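Local coordinates for protein amine Dehydrogenase (Pseudomonas putida, PDB 1JMX) that binds two c-type hemes and probably passes electrons through them as the alpha subunit of a quinohemoprotein amine dehydrogenase, at residues A[96-101]-A[140-145]; A[117-122]-A[154-159]; A[125-128]-A[133-136]. All coordinates share one frame; numbering follows the deposited sequence.

Contact 1: residues A[96-101]-A[140-145]. With HEC (heme c), chain E.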
loop_
_atom_site.group_PDB
_atom_site.type_symbol
_atom_site.label_atom_id
_atom_site.label_comp_id
_atom_site.label_asym_id
_atom_site.label_seq_id
_atom_site.Cartn_x
_atom_site.Cartn_y
_atom_site.Cartn_z
ATOM N N LEU A 96 -0.235 6.422 -16.093
ATOM C CA LEU A 96 0.390 5.232 -15.532
ATOM C C LEU A 96 0.313 5.257 -14.005
ATOM O O LEU A 96 0.142 4.221 -13.375
ATOM C CB LEU A 96 1.857 5.136 -15.998
ATOM C CG LEU A 96 2.687 3.856 -15.791
ATOM C CD1 LEU A 96 3.173 3.714 -14.354
ATOM C CD2 LEU A 96 1.877 2.645 -16.215
ATOM N N SER A 97 0.443 6.439 -13.414
ATOM C CA SER A 97 0.396 6.576 -11.951
ATOM C C SER A 97 -0.960 6.257 -11.347
ATOM O O SER A 97 -1.046 5.518 -10.380
ATOM C CB SER A 97 0.799 7.993 -11.525
ATOM O OG SER A 97 2.064 8.338 -12.061
ATOM N N GLU A 98 -2.012 6.843 -11.906
ATOM C CA GLU A 98 -3.366 6.630 -11.412
ATOM C C GLU A 98 -3.868 5.230 -11.693
ATOM O O GLU A 98 -4.475 4.597 -10.838
ATOM C CB GLU A 98 -4.322 7.630 -12.043
ATOM C CG GLU A 98 -3.983 9.049 -11.707
ATOM C CD GLU A 98 -4.903 10.045 -12.365
ATOM O OE1 GLU A 98 -5.443 9.747 -13.457
ATOM O OE2 GLU A 98 -5.066 11.142 -11.789
ATOM N N THR A 99 -3.607 4.758 -12.904
ATOM C CA THR A 99 -4.047 3.444 -13.319
ATOM C C THR A 99 -3.193 2.310 -12.760
ATOM O O THR A 99 -3.727 1.361 -12.201
ATOM C CB THR A 99 -4.055 3.324 -14.865
ATOM O OG1 THR A 99 -4.578 4.526 -15.444
ATOM C CG2 THR A 99 -4.907 2.135 -15.310
ATOM N N CYS A 100 -1.872 2.443 -12.859
ATOM C CA CYS A 100 -0.948 1.382 -12.441
ATOM C C CYS A 100 0.001 1.576 -11.273
ATOM O O CYS A 100 0.658 0.623 -10.871
ATOM C CB CYS A 100 -0.109 0.935 -13.645
ATOM S SG CYS A 100 -1.175 0.635 -15.052
ATOM N N GLY A 101 0.114 2.789 -10.752
ATOM C CA GLY A 101 1.031 2.994 -9.648
ATOM C C GLY A 101 0.404 3.494 -8.371
ATOM O O GLY A 101 1.115 4.003 -7.512
ATOM N N ARG A 140 -13.240 4.632 -9.444
ATOM C CA ARG A 140 -14.696 4.839 -9.365
ATOM C C ARG A 140 -15.157 6.123 -10.075
ATOM O O ARG A 140 -16.351 6.360 -10.246
ATOM C CB ARG A 140 -15.147 4.907 -7.894
ATOM C CG ARG A 140 -14.837 6.248 -7.216
ATOM C CD ARG A 140 -15.479 6.400 -5.839
ATOM N NE ARG A 140 -14.823 5.554 -4.856
ATOM C CZ ARG A 140 -14.071 5.979 -3.841
ATOM N NH1 ARG A 140 -13.869 7.266 -3.625
ATOM N NH2 ARG A 140 -13.439 5.088 -3.091
ATOM N N ASP A 141 -14.202 6.974 -10.427
ATOM C CA ASP A 141 -14.493 8.237 -11.090
ATOM C C ASP A 141 -14.414 8.154 -12.605
ATOM O O ASP A 141 -14.615 9.152 -13.293
ATOM C CB ASP A 141 -13.532 9.321 -10.592
ATOM C CG ASP A 141 -12.065 9.007 -10.886
ATOM O OD1 ASP A 141 -11.691 7.832 -11.130
ATOM O OD2 ASP A 141 -11.261 9.960 -10.855
ATOM N N ARG A 142 -14.140 6.960 -13.119
ATOM C CA ARG A 142 -14.005 6.761 -14.554
ATOM C C ARG A 142 -14.394 5.334 -14.952
ATOM O O ARG A 142 -14.640 4.491 -14.093
ATOM C CB ARG A 142 -12.549 7.021 -14.948
ATOM C CG ARG A 142 -11.575 5.974 -14.408
ATOM C CD ARG A 142 -10.127 6.439 -14.442
ATOM N NE ARG A 142 -9.858 7.418 -13.397
ATOM C CZ ARG A 142 -8.670 7.964 -13.163
ATOM N NH1 ARG A 142 -7.622 7.633 -13.904
ATOM N NH2 ARG A 142 -8.530 8.834 -12.173
ATOM N N ASP A 143 -14.517 5.086 -16.252
ATOM C CA ASP A 143 -14.821 3.745 -16.742
ATOM C C ASP A 143 -13.452 3.066 -16.762
ATOM O O ASP A 143 -12.764 3.060 -17.783
ATOM C CB ASP A 143 -15.406 3.803 -18.156
ATOM C CG ASP A 143 -16.747 4.496 -18.207
ATOM O OD1 ASP A 143 -17.498 4.427 -17.213
ATOM O OD2 ASP A 143 -17.060 5.112 -19.246
ATOM N N TRP A 144 -13.053 2.537 -15.613
ATOM C CA TRP A 144 -11.748 1.912 -15.458
ATOM C C TRP A 144 -11.352 0.838 -16.464
ATOM O O TRP A 144 -10.293 0.936 -17.079
ATOM C CB TRP A 144 -11.571 1.384 -14.033
ATOM C CG TRP A 144 -10.137 1.162 -13.694
ATOM C CD1 TRP A 144 -9.272 2.077 -13.181
ATOM C CD2 TRP A 144 -9.374 -0.029 -13.926
ATOM N NE1 TRP A 144 -8.015 1.540 -13.090
ATOM C CE2 TRP A 144 -8.046 0.248 -13.541
ATOM C CE3 TRP A 144 -9.683 -1.302 -14.424
ATOM C CZ2 TRP A 144 -7.024 -0.702 -13.640
ATOM C CZ3 TRP A 144 -8.667 -2.246 -14.520
ATOM C CH2 TRP A 144 -7.354 -1.940 -14.130
ATOM N N LEU A 145 -12.188 -0.182 -16.632
ATOM C CA LEU A 145 -11.865 -1.269 -17.557
ATOM C C LEU A 145 -11.649 -0.823 -19.019
ATOM O O LEU A 145 -10.605 -1.131 -19.603
ATOM C CB LEU A 145 -12.888 -2.408 -17.429
ATOM C CG LEU A 145 -12.608 -3.742 -18.126
ATOM C CD1 LEU A 145 -11.225 -4.276 -17.747
ATOM C CD2 LEU A 145 -13.705 -4.722 -17.748
HETATM FE FE HEC E . -0.578 -4.488 -10.323
HETATM C CHA HEC E . 1.119 -7.208 -9.382
HETATM C CHB HEC E . 1.096 -4.515 -13.255
HETATM C CHC HEC E . -2.407 -1.839 -11.377
HETATM C CHD HEC E . -2.285 -4.509 -7.349
HETATM N NA HEC E . 0.818 -5.597 -11.126
HETATM C C1A HEC E . 1.423 -6.690 -10.598
HETATM C C2A HEC E . 2.408 -7.242 -11.484
HETATM C C3A HEC E . 2.410 -6.470 -12.569
HETATM C C4A HEC E . 1.412 -5.459 -12.351
HETATM C CMA HEC E . 3.280 -6.640 -13.802
HETATM C CAA HEC E . 3.246 -8.472 -11.213
HETATM C CBA HEC E . 2.748 -9.505 -12.222
HETATM C CGA HEC E . 3.391 -10.868 -12.170
HETATM O O1A HEC E . 4.256 -11.130 -11.352
HETATM O O2A HEC E . 3.004 -11.695 -12.968
HETATM N NB HEC E . -0.640 -3.411 -11.945
HETATM C C1B HEC E . 0.135 -3.554 -13.097
HETATM C C2B HEC E . -0.188 -2.622 -14.124
HETATM C C3B HEC E . -1.205 -1.871 -13.615
HETATM C C4B HEC E . -1.465 -2.347 -12.251
HETATM C CMB HEC E . 0.468 -2.525 -15.516
HETATM C CAB HEC E . -1.894 -0.767 -14.405
HETATM C CBB HEC E . -3.286 -1.109 -14.941
HETATM N NC HEC E . -2.014 -3.392 -9.518
HETATM C C1C HEC E . -2.657 -2.319 -10.095
HETATM C C2C HEC E . -3.637 -1.750 -9.216
HETATM C C3C HEC E . -3.603 -2.470 -8.092
HETATM C C4C HEC E . -2.604 -3.516 -8.275
HETATM C CMC HEC E . -4.525 -0.546 -9.540
HETATM C CAC HEC E . -4.384 -2.097 -6.851
HETATM C CBC HEC E . -5.795 -2.615 -6.643
HETATM N ND HEC E . -0.593 -5.614 -8.711
HETATM C C1D HEC E . -1.348 -5.507 -7.561
HETATM C C2D HEC E . -1.041 -6.584 -6.616
HETATM C C3D HEC E . -0.069 -7.329 -7.254
HETATM C C4D HEC E . 0.180 -6.712 -8.496
HETATM C CMD HEC E . -1.677 -6.802 -5.245
HETATM C CAD HEC E . 0.688 -8.596 -6.840
HETATM C CBD HEC E . 0.435 -9.143 -5.475
HETATM C CGD HEC E . 1.455 -8.647 -4.506
HETATM O O1D HEC E . 2.035 -7.564 -4.750
HETATM O O2D HEC E . 1.692 -9.330 -3.485
HETATM O O HOH W 1 -6.801 3.490 -11.248
HETATM O O HOH W 2 -6.961 5.116 -15.699
#
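Glu98 and Arg142 form the charged half of this contact. Arg142 NH1 donates to Glu98 OE1 at 3.1 Å, arriving from above the carboxylate plane, and the two flat groups are turned 64° apart. Asp141 holds the same guanidinium side-on: Arg142 NE reaches Asp141 OD1 at 2.9 Å, and Arg142 NH2 meets the syn lone pair of Asp141 OD2 at 3.2 Å. A bend at chi3 (74°) brings the guanidinium between the acids, and the five N-H groups of an arginine suit that place; an alanine here would probably leave Glu98 and Asp141 without their shared counter-charge and release the carboxylate of Asp141 to turn.

Thr99 sets its methyl CG2 3.9 Å from Trp144 NE1 and 3.6 Å from the vinyl-derived CBB of the heme, while its hydroxyl bonds to Gln95 O and to a water that accepts from Arg142 NH1. A second water joins Glu98 O to Trp144 NE1, satisfying the buried indole nitrogen. Cys100 SG ties the helix covalently to heme CAB.

The end of helix 94-100 meets the start of helix 144-159, Thr99 also touching Val152 farther along it, while Trp144 reaches Val123 of helix 116-129.

Contact 2: residues A[117-122]-A[154-159]; sequences KEWEHL and PDLAKR. With HEC (heme c), chain E.
Trp119 lays one face of its indole against Leu156, whose CB stands 3.6 Å from the centroid of the five-membered ring and just 4° off the ring normal, a CH-pi contact directly over the face. Trp119 CG is anti to the carbonyl carbon (chi1 -81°), which presents that face to helix 144-159. Leu156 has the same first torsion (chi1 -72°), carrying its branch across the indole so that CD1 comes within 3.6 Å of Trp119 CE3. A leucine suits the place through its branched end, whose CD1 covers the six-membered ring and also approaches heme CMB.

Ala157 meets the pyrrole end of the indole, its CB 4.0 Å from Trp119 CD1. A residue this small probably allows the close approach of the backbones, with the CA atoms of Trp119 and Ala157 7.0 Å apart. The contact packs helix 116-129 against helix 144-159 within the cytochrome c-like heme domain, and the heme borders it: Trp119 CZ3 lies 3.8 Å from heme CMB. Arg114 adds a cation-pi interaction to the indole, whose NE1 makes a weak hydrogen bond to Tyr160 O.

Leu122, one turn after Trp119, sends both methyls to the porphyrin. CD1 is an unusually short 3.2 Å from heme CMA, and chi2 is pulled off the staggered value, which may reflect a leucine fitted closely to the heme rim. On the partly exposed flank, Lys117 NZ makes weak bonds to both carboxylate oxygens of Glu120, while the aliphatic Lys117 CD rests over one face of the His121 ring.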
loop_
_atom_site.group_PDB
_atom_site.type_symbol
_atom_site.label_atom_id
_atom_site.label_comp_id
_atom_site.label_asym_id
_atom_site.label_seq_id
_atom_site.Cartn_x
_atom_site.Cartn_y
_atom_site.Cartn_z
ATOM N N LYS A 117 -1.056 -8.311 -25.861
ATOM C CA LYS A 117 -1.963 -9.337 -25.333
ATOM C C LYS A 117 -1.627 -9.752 -23.908
ATOM O O LYS A 117 -2.522 -10.094 -23.129
ATOM C CB LYS A 117 -2.002 -10.560 -26.255
ATOM C CG LYS A 117 -2.831 -11.752 -25.734
ATOM C CD LYS A 117 -4.300 -11.395 -25.430
ATOM C CE LYS A 117 -5.056 -10.909 -26.668
ATOM N NZ LYS A 117 -6.522 -10.658 -26.414
ATOM N N GLU A 118 -0.340 -9.736 -23.573
ATOM C CA GLU A 118 0.101 -10.095 -22.231
ATOM C C GLU A 118 -0.206 -8.958 -21.254
ATOM O O GLU A 118 -0.382 -9.196 -20.060
ATOM C CB GLU A 118 1.587 -10.448 -22.224
ATOM C CG GLU A 118 1.932 -11.650 -23.099
ATOM C CD GLU A 118 1.268 -12.928 -22.627
ATOM O OE1 GLU A 118 1.395 -13.240 -21.438
ATOM O OE2 GLU A 118 0.626 -13.626 -23.436
ATOM N N TRP A 119 -0.274 -7.729 -21.769
ATOM C CA TRP A 119 -0.614 -6.565 -20.954
ATOM C C TRP A 119 -2.129 -6.589 -20.754
ATOM O O TRP A 119 -2.627 -6.171 -19.709
ATOM C CB TRP A 119 -0.204 -5.241 -21.632
ATOM C CG TRP A 119 1.253 -4.858 -21.489
ATOM C CD1 TRP A 119 2.130 -4.603 -22.503
ATOM C CD2 TRP A 119 1.988 -4.664 -20.266
ATOM N NE1 TRP A 119 3.364 -4.261 -21.993
ATOM C CE2 TRP A 119 3.308 -4.293 -20.625
ATOM C CE3 TRP A 119 1.665 -4.768 -18.905
ATOM C CZ2 TRP A 119 4.303 -4.028 -19.675
ATOM C CZ3 TRP A 119 2.661 -4.502 -17.955
ATOM C CH2 TRP A 119 3.962 -4.138 -18.350
ATOM N N GLU A 120 -2.853 -7.082 -21.764
ATOM C CA GLU A 120 -4.310 -7.189 -21.695
ATOM C C GLU A 120 -4.712 -8.282 -20.689
ATOM O O GLU A 120 -5.665 -8.108 -19.926
ATOM C CB GLU A 120 -4.901 -7.511 -23.065
ATOM C CG GLU A 120 -6.418 -7.508 -23.062
ATOM C CD GLU A 120 -7.023 -8.213 -24.266
ATOM O OE1 GLU A 120 -7.816 -9.163 -24.072
ATOM O OE2 GLU A 120 -6.712 -7.823 -25.405
ATOM N N HIS A 121 -3.983 -9.399 -20.691
ATOM C CA HIS A 121 -4.244 -10.496 -19.758
ATOM C C HIS A 121 -3.983 -10.002 -18.342
ATOM O O HIS A 121 -4.683 -10.386 -17.405
ATOM C CB HIS A 121 -3.323 -11.688 -20.017
ATOM C CG HIS A 121 -3.742 -12.554 -21.161
ATOM N ND1 HIS A 121 -5.064 -12.797 -21.469
ATOM C CD2 HIS A 121 -3.012 -13.264 -22.054
ATOM C CE1 HIS A 121 -5.131 -13.617 -22.502
ATOM N NE2 HIS A 121 -3.899 -13.916 -22.875
ATOM N N LEU A 122 -2.953 -9.166 -18.193
ATOM C CA LEU A 122 -2.603 -8.612 -16.894
ATOM C C LEU A 122 -3.735 -7.756 -16.335
ATOM O O LEU A 122 -4.075 -7.889 -15.166
ATOM C CB LEU A 122 -1.310 -7.810 -16.971
ATOM C CG LEU A 122 -0.880 -7.090 -15.694
ATOM C CD1 LEU A 122 0.609 -7.138 -15.563
ATOM C CD2 LEU A 122 -1.369 -5.653 -15.727
ATOM N N PRO A 154 -2.391 -0.434 -24.917
ATOM C CA PRO A 154 -1.623 -0.043 -26.107
ATOM C C PRO A 154 -0.411 0.847 -25.782
ATOM O O PRO A 154 0.587 0.830 -26.495
ATOM C CB PRO A 154 -2.651 0.722 -26.933
ATOM C CG PRO A 154 -3.932 0.094 -26.545
ATOM C CD PRO A 154 -3.795 -0.010 -25.063
ATOM N N ASP A 155 -0.522 1.643 -24.722
ATOM C CA ASP A 155 0.564 2.524 -24.303
ATOM C C ASP A 155 1.646 1.671 -23.647
ATOM O O ASP A 155 2.826 1.820 -23.948
ATOM C CB ASP A 155 0.040 3.591 -23.319
ATOM C CG ASP A 155 1.089 4.645 -22.967
ATOM O OD1 ASP A 155 1.323 4.887 -21.757
ATOM O OD2 ASP A 155 1.669 5.247 -23.901
ATOM N N LEU A 156 1.224 0.752 -22.779
ATOM C CA LEU A 156 2.138 -0.141 -22.077
ATOM C C LEU A 156 2.912 -0.992 -23.077
ATOM O O LEU A 156 4.089 -1.273 -22.876
ATOM C CB LEU A 156 1.368 -1.062 -21.124
ATOM C CG LEU A 156 0.741 -0.558 -19.824
ATOM C CD1 LEU A 156 -0.129 -1.645 -19.221
ATOM C CD2 LEU A 156 1.823 -0.150 -18.846
ATOM N N ALA A 157 2.241 -1.396 -24.154
ATOM C CA ALA A 157 2.856 -2.219 -25.187
ATOM C C ALA A 157 3.877 -1.445 -26.012
ATOM O O ALA A 157 4.866 -2.002 -26.472
ATOM C CB ALA A 157 1.791 -2.808 -26.093
ATOM N N LYS A 158 3.627 -0.161 -26.215
ATOM C CA LYS A 158 4.543 0.672 -26.980
ATOM C C LYS A 158 5.766 1.080 -26.143
ATOM O O LYS A 158 6.901 1.099 -26.636
ATOM C CB LYS A 158 3.806 1.910 -27.496
ATOM C CG LYS A 158 4.663 2.823 -28.356
ATOM C CD LYS A 158 3.852 3.970 -28.961
ATOM C CE LYS A 158 3.034 3.493 -30.156
ATOM N NZ LYS A 158 2.408 4.633 -30.915
ATOM N N ARG A 159 5.524 1.388 -24.872
ATOM C CA ARG A 159 6.583 1.798 -23.962
ATOM C C ARG A 159 7.438 0.628 -23.477
ATOM O O ARG A 159 8.660 0.749 -23.366
ATOM C CB ARG A 159 5.995 2.539 -22.750
ATOM C CG ARG A 159 5.076 3.705 -23.107
ATOM C CD ARG A 159 4.998 4.768 -22.005
ATOM N NE ARG A 159 4.654 4.255 -20.674
ATOM C CZ ARG A 159 4.892 4.917 -19.534
ATOM N NH1 ARG A 159 5.467 6.114 -19.560
ATOM N NH2 ARG A 159 4.593 4.375 -18.353
HETATM FE FE HEC E . -0.578 -4.488 -10.323
HETATM C CHA HEC E . 1.119 -7.208 -9.382
HETATM C CHB HEC E . 1.096 -4.515 -13.255
HETATM C CHC HEC E . -2.407 -1.839 -11.377
HETATM C CHD HEC E . -2.285 -4.509 -7.349
HETATM N NA HEC E . 0.818 -5.597 -11.126
HETATM C C1A HEC E . 1.423 -6.690 -10.598
HETATM C C2A HEC E . 2.408 -7.242 -11.484
HETATM C C3A HEC E . 2.410 -6.470 -12.569
HETATM C C4A HEC E . 1.412 -5.459 -12.351
HETATM C CMA HEC E . 3.280 -6.640 -13.802
HETATM C CAA HEC E . 3.246 -8.472 -11.213
HETATM C CBA HEC E . 2.748 -9.505 -12.222
HETATM C CGA HEC E . 3.391 -10.868 -12.170
HETATM O O1A HEC E . 4.256 -11.130 -11.352
HETATM O O2A HEC E . 3.004 -11.695 -12.968
HETATM N NB HEC E . -0.640 -3.411 -11.945
HETATM C C1B HEC E . 0.135 -3.554 -13.097
HETATM C C2B HEC E . -0.188 -2.622 -14.124
HETATM C C3B HEC E . -1.205 -1.871 -13.615
HETATM C C4B HEC E . -1.465 -2.347 -12.251
HETATM C CMB HEC E . 0.468 -2.525 -15.516
HETATM C CAB HEC E . -1.894 -0.767 -14.405
HETATM C CBB HEC E . -3.286 -1.109 -14.941
HETATM N NC HEC E . -2.014 -3.392 -9.518
HETATM C C1C HEC E . -2.657 -2.319 -10.095
HETATM C C2C HEC E . -3.637 -1.750 -9.216
HETATM C C3C HEC E . -3.603 -2.470 -8.092
HETATM C C4C HEC E . -2.604 -3.516 -8.275
HETATM C CMC HEC E . -4.525 -0.546 -9.540
HETATM C CAC HEC E . -4.384 -2.097 -6.851
HETATM C CBC HEC E . -5.795 -2.615 -6.643
HETATM N ND HEC E . -0.593 -5.614 -8.711
HETATM C C1D HEC E . -1.348 -5.507 -7.561
HETATM C C2D HEC E . -1.041 -6.584 -6.616
HETATM C C3D HEC E . -0.069 -7.329 -7.254
HETATM C C4D HEC E . 0.180 -6.712 -8.496
HETATM C CMD HEC E . -1.677 -6.802 -5.245
HETATM C CAD HEC E . 0.688 -8.596 -6.840
HETATM C CBD HEC E . 0.435 -9.143 -5.475
HETATM C CGD HEC E . 1.455 -8.647 -4.506
HETATM O O1D HEC E . 2.035 -7.564 -4.750
HETATM O O2D HEC E . 1.692 -9.330 -3.485
#

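Contact 3: residues A[125-128]-A[133-136]; sequences FHLG and LEYQ. With HEC (heme c), chain E.
Leu127 and Leu133 bring their CA atoms to 5.9 Å, the nearest CA pair between the late turns of helix 116-129 and a 3-10 segment that follows it. Residues 133-135 take the tighter 3-10 winding, and the backbone bond from Gln136 N to Leu133 O is 3.3 Å long. No hydrogen bond joins the two segments, so side chains carry the contact.

Leu133 points at the helix and sets CD1 3.6 Å from His126 CB, while its CG lies 3.9 Å from heme CBC. A branched apolar chain thereby packs on both the ligand histidine and the heme periphery. His126 has CG anti to its carbonyl carbon (chi1 -80°), directing NE2 to the iron at 2.1 Å; its ND1 is hydrogen-bonded to Leu122 O one turn earlier, which, with the iron bond, helps to set the ring's rotation. Farther out, Leu127 CD2 lies 3.5 Å from Glu134 OE2, although the carboxylate's main partner is Arg148 of a neighbouring subunit, a salt bridge that probably balances its buried charge. Gln136 OE1 comes 3.6 Å from heme CBC, and this amide carbonyl accepts from Arg102 without adding a charge beside the heme.

With His104 as the second axial ligand, His126 completes a bis-histidine c-type heme, unlike the histidine-methionine pair, His16 and Met44, at the other heme of this chain.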
loop_
_atom_site.group_PDB
_atom_site.type_symbol
_atom_site.label_atom_id
_atom_site.label_comp_id
_atom_site.label_asym_id
_atom_site.label_seq_id
_atom_site.Cartn_x
_atom_site.Cartn_y
_atom_site.Cartn_z
ATOM N N PHE A 125 -6.554 -9.939 -15.087
ATOM C CA PHE A 125 -6.174 -10.604 -13.846
ATOM C C PHE A 125 -6.380 -9.690 -12.642
ATOM O O PHE A 125 -6.820 -10.140 -11.596
ATOM C CB PHE A 125 -4.712 -11.066 -13.879
ATOM C CG PHE A 125 -4.124 -11.317 -12.507
ATOM C CD1 PHE A 125 -3.246 -10.398 -11.932
ATOM C CD2 PHE A 125 -4.494 -12.437 -11.767
ATOM C CE1 PHE A 125 -2.758 -10.590 -10.651
ATOM C CE2 PHE A 125 -4.007 -12.636 -10.480
ATOM C CZ PHE A 125 -3.140 -11.710 -9.923
ATOM N N HIS A 126 -6.019 -8.419 -12.780
ATOM C CA HIS A 126 -6.169 -7.465 -11.689
ATOM C C HIS A 126 -7.613 -7.303 -11.253
ATOM O O HIS A 126 -7.937 -7.520 -10.087
ATOM C CB HIS A 126 -5.580 -6.108 -12.073
ATOM C CG HIS A 126 -4.095 -6.046 -11.942
ATOM N ND1 HIS A 126 -3.212 -6.548 -12.873
ATOM C CD2 HIS A 126 -3.331 -5.576 -10.930
ATOM C CE1 HIS A 126 -1.985 -6.380 -12.407
ATOM N NE2 HIS A 126 -2.010 -5.794 -11.233
ATOM N N LEU A 127 -8.476 -6.928 -12.194
ATOM C CA LEU A 127 -9.893 -6.737 -11.899
ATOM C C LEU A 127 -10.552 -8.066 -11.510
ATOM O O LEU A 127 -11.530 -8.078 -10.775
ATOM C CB LEU A 127 -10.619 -6.124 -13.103
ATOM C CG LEU A 127 -11.690 -5.054 -12.857
ATOM C CD1 LEU A 127 -12.550 -4.942 -14.088
ATOM C CD2 LEU A 127 -12.554 -5.361 -11.651
ATOM N N GLY A 128 -9.996 -9.178 -11.991
ATOM C CA GLY A 128 -10.545 -10.484 -11.670
ATOM C C GLY A 128 -10.184 -10.965 -10.281
ATOM O O GLY A 128 -11.030 -11.487 -9.564
ATOM N N LEU A 133 -11.246 -3.346 -7.196
ATOM C CA LEU A 133 -10.337 -2.451 -7.897
ATOM C C LEU A 133 -11.018 -1.238 -8.532
ATOM O O LEU A 133 -10.622 -0.102 -8.278
ATOM C CB LEU A 133 -9.544 -3.234 -8.950
ATOM C CG LEU A 133 -8.326 -2.611 -9.640
ATOM C CD1 LEU A 133 -7.469 -3.715 -10.231
ATOM C CD2 LEU A 133 -8.742 -1.628 -10.709
ATOM N N GLU A 134 -12.062 -1.484 -9.320
ATOM C CA GLU A 134 -12.791 -0.424 -10.018
ATOM C C GLU A 134 -13.715 0.451 -9.157
ATOM O O GLU A 134 -14.380 1.350 -9.668
ATOM C CB GLU A 134 -13.572 -1.026 -11.189
ATOM C CG GLU A 134 -14.671 -1.989 -10.763
ATOM C CD GLU A 134 -15.318 -2.704 -11.930
ATOM O OE1 GLU A 134 -15.438 -2.110 -13.022
ATOM O OE2 GLU A 134 -15.700 -3.875 -11.753
ATOM N N TYR A 135 -13.750 0.186 -7.856
ATOM C CA TYR A 135 -14.575 0.960 -6.933
ATOM C C TYR A 135 -13.702 1.833 -6.045
ATOM O O TYR A 135 -14.207 2.646 -5.285
ATOM C CB TYR A 135 -15.409 0.035 -6.040
ATOM C CG TYR A 135 -16.436 -0.783 -6.775
ATOM C CD1 TYR A 135 -17.759 -0.354 -6.867
ATOM C CD2 TYR A 135 -16.093 -1.993 -7.376
ATOM C CE1 TYR A 135 -18.712 -1.107 -7.533
ATOM C CE2 TYR A 135 -17.039 -2.752 -8.049
ATOM C CZ TYR A 135 -18.345 -2.302 -8.123
ATOM O OH TYR A 135 -19.284 -3.047 -8.786
ATOM N N GLN A 136 -12.389 1.634 -6.138
ATOM C CA GLN A 136 -11.423 2.372 -5.335
ATOM C C GLN A 136 -11.141 3.763 -5.892
ATOM O O GLN A 136 -11.554 4.081 -7.005
ATOM C CB GLN A 136 -10.119 1.567 -5.227
ATOM C CG GLN A 136 -10.268 0.235 -4.498
ATOM C CD GLN A 136 -9.063 -0.670 -4.656
ATOM O OE1 GLN A 136 -8.043 -0.274 -5.202
ATOM N NE2 GLN A 136 -9.184 -1.898 -4.185
HETATM FE FE HEC E . -0.578 -4.488 -10.323
HETATM C CHA HEC E . 1.119 -7.208 -9.382
HETATM C CHB HEC E . 1.096 -4.515 -13.255
HETATM C CHC HEC E . -2.407 -1.839 -11.377
HETATM C CHD HEC E . -2.285 -4.509 -7.349
HETATM N NA HEC E . 0.818 -5.597 -11.126
HETATM C C1A HEC E . 1.423 -6.690 -10.598
HETATM C C2A HEC E . 2.408 -7.242 -11.484
HETATM C C3A HEC E . 2.410 -6.470 -12.569
HETATM C C4A HEC E . 1.412 -5.459 -12.351
HETATM C CMA HEC E . 3.280 -6.640 -13.802
HETATM C CAA HEC E . 3.246 -8.472 -11.213
HETATM C CBA HEC E . 2.748 -9.505 -12.222
HETATM C CGA HEC E . 3.391 -10.868 -12.170
HETATM O O1A HEC E . 4.256 -11.130 -11.352
HETATM O O2A HEC E . 3.004 -11.695 -12.968
HETATM N NB HEC E . -0.640 -3.411 -11.945
HETATM C C1B HEC E . 0.135 -3.554 -13.097
HETATM C C2B HEC E . -0.188 -2.622 -14.124
HETATM C C3B HEC E . -1.205 -1.871 -13.615
HETATM C C4B HEC E . -1.465 -2.347 -12.251
HETATM C CMB HEC E . 0.468 -2.525 -15.516
HETATM C CAB HEC E . -1.894 -0.767 -14.405
HETATM C CBB HEC E . -3.286 -1.109 -14.941
HETATM N NC HEC E . -2.014 -3.392 -9.518
HETATM C C1C HEC E . -2.657 -2.319 -10.095
HETATM C C2C HEC E . -3.637 -1.750 -9.216
HETATM C C3C HEC E . -3.603 -2.470 -8.092
HETATM C C4C HEC E . -2.604 -3.516 -8.275
HETATM C CMC HEC E . -4.525 -0.546 -9.540
HETATM C CAC HEC E . -4.384 -2.097 -6.851
HETATM C CBC HEC E . -5.795 -2.615 -6.643
HETATM N ND HEC E . -0.593 -5.614 -8.711
HETATM C C1D HEC E . -1.348 -5.507 -7.561
HETATM C C2D HEC E . -1.041 -6.584 -6.616
HETATM C C3D HEC E . -0.069 -7.329 -7.254
HETATM C C4D HEC E . 0.180 -6.712 -8.496
HETATM C CMD HEC E . -1.677 -6.802 -5.245
HETATM C CAD HEC E . 0.688 -8.596 -6.840
HETATM C CBD HEC E . 0.435 -9.143 -5.475
HETATM C CGD HEC E . 1.455 -8.647 -4.506
HETATM O O1D HEC E . 2.035 -7.564 -4.750
HETATM O O2D HEC E . 1.692 -9.330 -3.485
#

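In the fold
The three contacts all border one heme c, the one held covalently by Cys100 and Cys103. Contact 1 brings the covalent attachment through Cys100, contact 2 lines the porphyrin edge around CMA and CMB, and contact 3 supplies an axial ligand. Centres of contacts 1 and 3 are about 10 Å apart, and Trp144 CE2 packs 3.5 Å from Leu133 CD2 between them. Contacts 1 and 2, about 15 Å apart, share helix 144-159 and meet where Leu96 CD2 lies 3.8 Å from Leu156 CD2. Contacts 2 and 3 share helix 116-129. At its nearest approach the side chain of His126 lies about 6 Å from the other heme c of the chain, consistent with electron passage between the two.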